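Local coordinates for protein pinoresinol-lariciresinol reductase (Thuja plicata, PDB 1QYD) that reduces pinoresinol to lariciresinol and then lariciresinol to secoisolariciresinol with NADPH, enantioselective steps of lignan biosynthesis, at residues A[46-49]-A[50-54]; A[232-235]-A[236-239]. All coordinates share one frame; numbering follows the deposited sequence.

How the interactions relate
Each contact lies within a single helix, joining residues about a turn apart; the two sites are about 25 Å apart at their nearest atoms and do not touch. Interaction 1 (46-49 with 50-54) lies on helix 43-53 of the NADP(H)-binding Rossmann-type region; interaction 2 (232-235 with 236-239) lies on helix 229-241, beyond the strands of the parallel sheet. Each helix buries one side and exposes another: Leu49 and Phe52 face inward in the first, Val232, Ile233, Ile235 and Trp236 in the second. Their chemistry differs. In interaction 1 a methionine sulfur meets two aromatic rings; in interaction 2 aliphatic branches run beside a carboxylate whose charge is answered from outside both segments, and the backbone bonding is less regular.

Interaction 1 of 2, residues A[46-49]-A[50-54]; sequences VQML and LYFKQ
Met48 lays its side chain across Phe52, one turn further along the helix, while their backbones are joined by a bond from Phe52 N to Met48 O. Three more bonds of the same i to i+4 kind satisfy the carbonyls beside it. Val46 O takes Leu50 N at 2.7 Å and Leu49 O takes Lys53 N at 2.6 Å, both donors lying almost in line with the C=O. Tyr51 N, by contrast, approaches Gln47 O at 2.9 Å from above the Gln47 carbonyl plane, with an N-H...O angle of only 135°. Gln54, the first residue to leave helical geometry, still gives its N to Leu50 O.

Helix 43-53 joins strand 31-34 to strand 58-60 in a beta-alpha-beta unit of the Rossmann-type fold. Leu49, beside Lys45 and Thr13, which probably bind NADP(H), suits this buried side because it has no polar group to satisfy.

Methionine is flexible enough to serve two rings. With CG trans to the backbone N (chi1 -172°) and bends beyond, Met48 brings CG 3.7 Å above the Phe52 plane. SD follows over that ring, 4.4 Å from its centroid, and also reaches the edge of the Tyr51 ring, where it lies 3.9 Å from Tyr51 CD2. These are Met-aromatic contacts, and CG over the Phe52 face makes a CH-pi contact as well. Putting an alanine at Phe52 would probably leave Met48 CG and SD without the ring face beneath them and open a gap toward Lys18 and Val21 of helix 17-26. On the more exposed side, Val46 CG1 meets Leu50 CD2 at 4.2 Å.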
ATOM      1  N   VAL A  46      -7.966   8.752  23.602  1.00 15.76           N
ATOM      2  CA  VAL A  46      -7.405   9.453  24.745  1.00 13.80           C
ATOM      3  C   VAL A  46      -7.881   8.906  26.081  1.00 15.71           C
ATOM      4  O   VAL A  46      -7.050   8.639  26.955  1.00 21.96           O
ATOM      5  CB  VAL A  46      -7.721  10.990  24.605  1.00 11.86           C
ATOM      6  CG1 VAL A  46      -7.341  11.779  25.852  1.00  2.05           C
ATOM      7  CG2 VAL A  46      -6.894  11.547  23.434  1.00  2.00           C
ATOM      8  N   GLN A  47      -9.181   8.657  26.255  1.00 13.03           N
ATOM      9  CA  GLN A  47      -9.729   8.246  27.556  1.00  7.88           C
ATOM     10  C   GLN A  47      -9.311   6.876  27.991  1.00  2.00           C
ATOM     11  O   GLN A  47      -9.426   6.535  29.163  1.00  2.00           O
ATOM     12  CB  GLN A  47     -11.269   8.310  27.539  1.00 14.95           C
ATOM     13  CG  GLN A  47     -11.888   9.716  27.653  1.00 24.52           C
ATOM     14  CD  GLN A  47     -13.358   9.868  27.255  1.00 30.17           C
ATOM     15  OE1 GLN A  47     -14.072  10.740  27.762  1.00 33.30           O
ATOM     16  NE2 GLN A  47     -13.851   9.065  26.306  1.00 36.76           N
ATOM     17  N   MET A  48      -8.827   6.132  26.994  1.00  3.89           N
ATOM     18  CA  MET A  48      -8.305   4.790  27.160  1.00  4.15           C
ATOM     19  C   MET A  48      -6.890   5.007  27.585  1.00  7.20           C
ATOM     20  O   MET A  48      -6.454   4.376  28.532  1.00 14.85           O
ATOM     21  CB  MET A  48      -8.335   4.046  25.854  1.00 11.29           C
ATOM     22  CG  MET A  48      -7.997   2.562  25.925  1.00 15.91           C
ATOM     23  SD  MET A  48      -8.826   1.647  27.261  1.00 31.01           S
ATOM     24  CE  MET A  48     -10.161   0.817  26.422  1.00 25.35           C
ATOM     25  N   LEU A  49      -6.124   5.867  26.921  1.00  8.01           N
ATOM     26  CA  LEU A  49      -4.796   6.219  27.412  1.00  5.93           C
ATOM     27  C   LEU A  49      -4.858   6.714  28.854  1.00  7.11           C
ATOM     28  O   LEU A  49      -4.152   6.197  29.721  1.00  3.23           O
ATOM     29  CB  LEU A  49      -4.235   7.282  26.527  1.00  7.10           C
ATOM     30  CG  LEU A  49      -3.887   6.827  25.155  1.00  2.00           C
ATOM     31  CD1 LEU A  49      -3.755   8.012  24.259  1.00  2.58           C
ATOM     32  CD2 LEU A  49      -2.631   6.025  25.206  1.00  2.00           C
ATOM     33  N   LEU A  50      -5.759   7.664  29.145  1.00  5.86           N
ATOM     34  CA  LEU A  50      -6.003   8.065  30.530  1.00  8.71           C
ATOM     35  C   LEU A  50      -6.368   6.925  31.472  1.00  8.57           C
ATOM     36  O   LEU A  50      -5.946   6.855  32.632  1.00  3.02           O
ATOM     37  CB  LEU A  50      -7.104   9.102  30.531  1.00  9.81           C
ATOM     38  CG  LEU A  50      -6.765  10.588  30.533  1.00  5.93           C
ATOM     39  CD1 LEU A  50      -5.489  10.964  29.763  1.00  4.28           C
ATOM     40  CD2 LEU A  50      -8.014  11.229  29.997  1.00  2.00           C
ATOM     41  N   TYR A  51      -7.167   6.004  30.910  1.00 16.52           N
ATOM     42  CA  TYR A  51      -7.530   4.783  31.611  1.00 16.51           C
ATOM     43  C   TYR A  51      -6.281   3.953  31.828  1.00 12.24           C
ATOM     44  O   TYR A  51      -6.058   3.531  32.952  1.00 15.50           O
ATOM     45  CB  TYR A  51      -8.556   3.907  30.838  1.00 16.28           C
ATOM     46  CG  TYR A  51      -8.843   2.672  31.673  1.00 16.03           C
ATOM     47  CD1 TYR A  51      -9.237   2.816  33.022  1.00 14.46           C
ATOM     48  CD2 TYR A  51      -8.567   1.410  31.141  1.00 17.66           C
ATOM     49  CE1 TYR A  51      -9.325   1.698  33.855  1.00 19.32           C
ATOM     50  CE2 TYR A  51      -8.660   0.284  31.970  1.00 24.12           C
ATOM     51  CZ  TYR A  51      -9.028   0.435  33.322  1.00 27.18           C
ATOM     52  OH  TYR A  51      -9.035  -0.675  34.154  1.00 33.21           O
ATOM     53  N   PHE A  52      -5.475   3.719  30.792  1.00 12.30           N
ATOM     54  CA  PHE A  52      -4.215   3.020  30.909  1.00 12.74           C
ATOM     55  C   PHE A  52      -3.364   3.710  31.966  1.00 16.67           C
ATOM     56  O   PHE A  52      -2.882   3.053  32.882  1.00 24.85           O
ATOM     57  CB  PHE A  52      -3.498   3.039  29.578  1.00  7.30           C
ATOM     58  CG  PHE A  52      -4.057   2.134  28.502  1.00  2.00           C
ATOM     59  CD1 PHE A  52      -3.905   2.512  27.177  1.00  3.68           C
ATOM     60  CD2 PHE A  52      -4.638   0.902  28.813  1.00  7.40           C
ATOM     61  CE1 PHE A  52      -4.315   1.663  26.156  1.00  4.25           C
ATOM     62  CE2 PHE A  52      -5.057   0.040  27.790  1.00  2.00           C
ATOM     63  CZ  PHE A  52      -4.886   0.427  26.462  1.00  2.98           C
ATOM     64  N   LYS A  53      -3.291   5.049  31.941  1.00 19.11           N
ATOM     65  CA  LYS A  53      -2.500   5.851  32.853  1.00 15.42           C
ATOM     66  C   LYS A  53      -3.036   5.779  34.266  1.00 16.38           C
ATOM     67  O   LYS A  53      -2.211   5.762  35.164  1.00 23.05           O
ATOM     68  CB  LYS A  53      -2.520   7.256  32.295  1.00 17.81           C
ATOM     69  CG  LYS A  53      -1.587   8.356  32.787  1.00 14.35           C
ATOM     70  CD  LYS A  53      -2.515   9.551  32.959  1.00  9.27           C
ATOM     71  CE  LYS A  53      -1.796  10.844  32.946  1.00 10.75           C
ATOM     72  NZ  LYS A  53      -1.275  11.047  31.608  1.00 21.61           N
ATOM     73  N   GLN A  54      -4.337   5.722  34.596  1.00 20.05           N
ATOM     74  CA  GLN A  54      -4.731   5.592  36.008  1.00 20.75           C
ATOM     75  C   GLN A  54      -4.636   4.193  36.626  1.00 21.05           C
ATOM     76  O   GLN A  54      -5.115   3.909  37.728  1.00 16.08           O
ATOM     77  CB  GLN A  54      -6.142   6.115  36.191  1.00 28.53           C
ATOM     78  CG  GLN A  54      -7.306   5.494  35.431  1.00 36.77           C
ATOM     79  CD  GLN A  54      -8.623   6.189  35.814  1.00 48.05           C
ATOM     80  OE1 GLN A  54      -8.883   7.360  35.489  1.00 46.26           O
ATOM     81  NE2 GLN A  54      -9.482   5.481  36.554  1.00 47.75           N
TER

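Interaction 2 of 2, residues A[232-235]-A[236-239]; sequences VIQI and WERL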
ATOM      1  N   VAL A 232     -17.655 -24.943  15.879  1.00 15.33           N
ATOM      2  CA  VAL A 232     -17.908 -23.704  16.634  1.00 19.54           C
ATOM      3  C   VAL A 232     -19.380 -23.293  16.435  1.00 18.33           C
ATOM      4  O   VAL A 232     -20.003 -22.723  17.335  1.00 20.20           O
ATOM      5  CB  VAL A 232     -16.952 -22.546  16.165  1.00 23.03           C
ATOM      6  CG1 VAL A 232     -17.306 -21.132  16.715  1.00  6.66           C
ATOM      7  CG2 VAL A 232     -15.575 -22.957  16.663  1.00 17.27           C
ATOM      8  N   ILE A 233     -19.957 -23.599  15.261  1.00 13.20           N
ATOM      9  CA  ILE A 233     -21.367 -23.397  15.024  1.00 10.82           C
ATOM     10  C   ILE A 233     -22.073 -24.302  15.983  1.00 11.68           C
ATOM     11  O   ILE A 233     -23.086 -23.886  16.522  1.00 19.46           O
ATOM     12  CB  ILE A 233     -21.801 -23.783  13.636  1.00  2.56           C
ATOM     13  CG1 ILE A 233     -21.018 -22.996  12.595  1.00  7.21           C
ATOM     14  CG2 ILE A 233     -23.285 -23.502  13.523  1.00 13.24           C
ATOM     15  CD1 ILE A 233     -21.411 -23.026  11.098  1.00  2.00           C
ATOM     16  N   GLN A 234     -21.514 -25.488  16.238  1.00 18.97           N
ATOM     17  CA  GLN A 234     -22.108 -26.464  17.136  1.00 25.91           C
ATOM     18  C   GLN A 234     -22.108 -26.169  18.617  1.00 29.70           C
ATOM     19  O   GLN A 234     -22.985 -26.691  19.321  1.00 38.54           O
ATOM     20  CB  GLN A 234     -21.454 -27.792  16.952  1.00 26.83           C
ATOM     21  CG  GLN A 234     -22.074 -28.537  15.787  1.00 27.85           C
ATOM     22  CD  GLN A 234     -21.380 -29.859  15.527  1.00 30.98           C
ATOM     23  OE1 GLN A 234     -21.181 -30.249  14.376  1.00 39.52           O
ATOM     24  NE2 GLN A 234     -20.979 -30.574  16.583  1.00 24.49           N
ATOM     25  N   ILE A 235     -21.146 -25.362  19.086  1.00 24.47           N
ATOM     26  CA  ILE A 235     -21.131 -24.877  20.462  1.00 18.35           C
ATOM     27  C   ILE A 235     -22.217 -23.811  20.581  1.00 18.08           C
ATOM     28  O   ILE A 235     -22.809 -23.670  21.649  1.00 13.14           O
ATOM     29  CB  ILE A 235     -19.733 -24.292  20.780  1.00 21.56           C
ATOM     30  CG1 ILE A 235     -18.687 -25.416  20.756  1.00 21.24           C
ATOM     31  CG2 ILE A 235     -19.753 -23.592  22.139  1.00 22.63           C
ATOM     32  CD1 ILE A 235     -17.205 -25.006  20.613  1.00  2.00           C
ATOM     33  N   TRP A 236     -22.508 -23.052  19.503  1.00 16.60           N
ATOM     34  CA  TRP A 236     -23.574 -22.058  19.547  1.00 17.87           C
ATOM     35  C   TRP A 236     -24.897 -22.793  19.632  1.00 21.53           C
ATOM     36  O   TRP A 236     -25.727 -22.506  20.495  1.00 19.76           O
ATOM     37  CB  TRP A 236     -23.668 -21.140  18.299  1.00 17.50           C
ATOM     38  CG  TRP A 236     -24.571 -19.912  18.588  1.00 22.01           C
ATOM     39  CD1 TRP A 236     -24.475 -19.241  19.786  1.00 25.05           C
ATOM     40  CD2 TRP A 236     -25.535 -19.352  17.793  1.00 22.26           C
ATOM     41  NE1 TRP A 236     -25.355 -18.280  19.762  1.00 24.89           N
ATOM     42  CE2 TRP A 236     -26.003 -18.312  18.599  1.00 22.37           C
ATOM     43  CE3 TRP A 236     -26.100 -19.541  16.542  1.00 30.16           C
ATOM     44  CZ2 TRP A 236     -27.023 -17.448  18.192  1.00 31.28           C
ATOM     45  CZ3 TRP A 236     -27.129 -18.682  16.126  1.00 33.49           C
ATOM     46  CH2 TRP A 236     -27.596 -17.641  16.930  1.00 29.13           C
ATOM     47  N   GLU A 237     -25.054 -23.782  18.745  1.00 25.41           N
ATOM     48  CA  GLU A 237     -26.241 -24.602  18.703  1.00 25.65           C
ATOM     49  C   GLU A 237     -26.469 -25.164  20.077  1.00 23.91           C
ATOM     50  O   GLU A 237     -27.501 -24.831  20.665  1.00 28.55           O
ATOM     51  CB  GLU A 237     -26.066 -25.714  17.689  1.00 25.83           C
ATOM     52  CG  GLU A 237     -26.510 -25.187  16.346  1.00 19.71           C
ATOM     53  CD  GLU A 237     -26.177 -25.995  15.113  1.00 25.51           C
ATOM     54  OE1 GLU A 237     -26.334 -25.409  14.055  1.00 25.37           O
ATOM     55  OE2 GLU A 237     -25.769 -27.162  15.174  1.00 27.75           O
ATOM     56  N   ARG A 238     -25.453 -25.836  20.637  1.00 19.32           N
ATOM     57  CA  ARG A 238     -25.568 -26.400  21.979  1.00 21.90           C
ATOM     58  C   ARG A 238     -25.925 -25.357  23.045  1.00 26.71           C
ATOM     59  O   ARG A 238     -26.566 -25.698  24.046  1.00 28.30           O
ATOM     60  CB  ARG A 238     -24.252 -27.089  22.355  1.00 14.89           C
ATOM     61  CG  ARG A 238     -24.278 -27.767  23.717  1.00 21.80           C
ATOM     62  CD  ARG A 238     -22.895 -28.022  24.337  1.00 30.87           C
ATOM     63  NE  ARG A 238     -22.289 -26.858  25.016  1.00 34.53           N
ATOM     64  CZ  ARG A 238     -22.651 -26.416  26.248  1.00 35.67           C
ATOM     65  NH1 ARG A 238     -23.628 -26.998  26.981  1.00 31.54           N
ATOM     66  NH2 ARG A 238     -21.982 -25.390  26.789  1.00 27.73           N
ATOM     67  N   LEU A 239     -25.596 -24.073  22.813  1.00 29.12           N
ATOM     68  CA  LEU A 239     -25.752 -23.037  23.825  1.00 28.20           C
ATOM     69  C   LEU A 239     -27.040 -22.253  23.781  1.00 29.16           C
ATOM     70  O   LEU A 239     -27.725 -22.063  24.790  1.00 27.13           O
ATOM     71  CB  LEU A 239     -24.570 -22.083  23.716  1.00 27.25           C
ATOM     72  CG  LEU A 239     -23.382 -22.178  24.662  1.00 28.04           C
ATOM     73  CD1 LEU A 239     -22.747 -23.534  24.594  1.00 26.27           C
ATOM     74  CD2 LEU A 239     -22.352 -21.153  24.254  1.00 21.85           C
TER
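Ile235 and Leu239 run side by side, one helical turn apart and pointing the same way, with Ile235 CG2 3.9 Å from Leu239 CD1. CG2 of Ile235 stands trans to the backbone N while CG1 lies beside it (chi1 -66°), and it is the CG2 methyl that meets the leucine. An isoleucine can thus offer this methyl to its neighbour along the helix while the side chain as a whole also packs on Leu227 and helix 305-309. Leu239 CD1 also comes very near Ile235 O, a closeness that is doubtful at this resolution.

A second pair, Ile233 and Glu237, is likewise aligned along the helix: Ile233 CG2 touches Glu237 OE1 at 3.6 Å. With CG beside its backbone N (chi1 -88°) and the chain extended beyond, Glu237 carries its carboxylate back along the isoleucine. There OE1 forms a salt bridge with Lys246 NZ and accepts a weak hydrogen bond from Leu244 N, so the charge is answered beside an apolar neighbour. Gln234 crosses Glu237 obliquely, its CG 4.0 Å from Glu237 OE2, with amide and carboxylate planes only 9° apart.

Helix 229-241 follows strand 226-228 directly, outside the five-stranded Rossmann-type sheet, and this part of it lies away from the probable cofactor- and substrate-binding residues. Its apolar side joins that strand, through Val232 and Ile235 on Leu227, to helix 305-309, where Leu309 meets Ile235 and Leu239. The large indole of Trp236 instead reaches Pro177, Leu244 and Val313.

Backbone bonding changes along the turn. Trp236 N is shared weakly between Val232 O and Ile233 O, whereas Glu237 N reaches Ile233 O at 3.0 Å in the carbonyl plane. Arg238 N meets Gln234 O at 2.9 Å from above the Gln234 carbonyl plane, just where the helix takes a wider pi-type turn at 237-239.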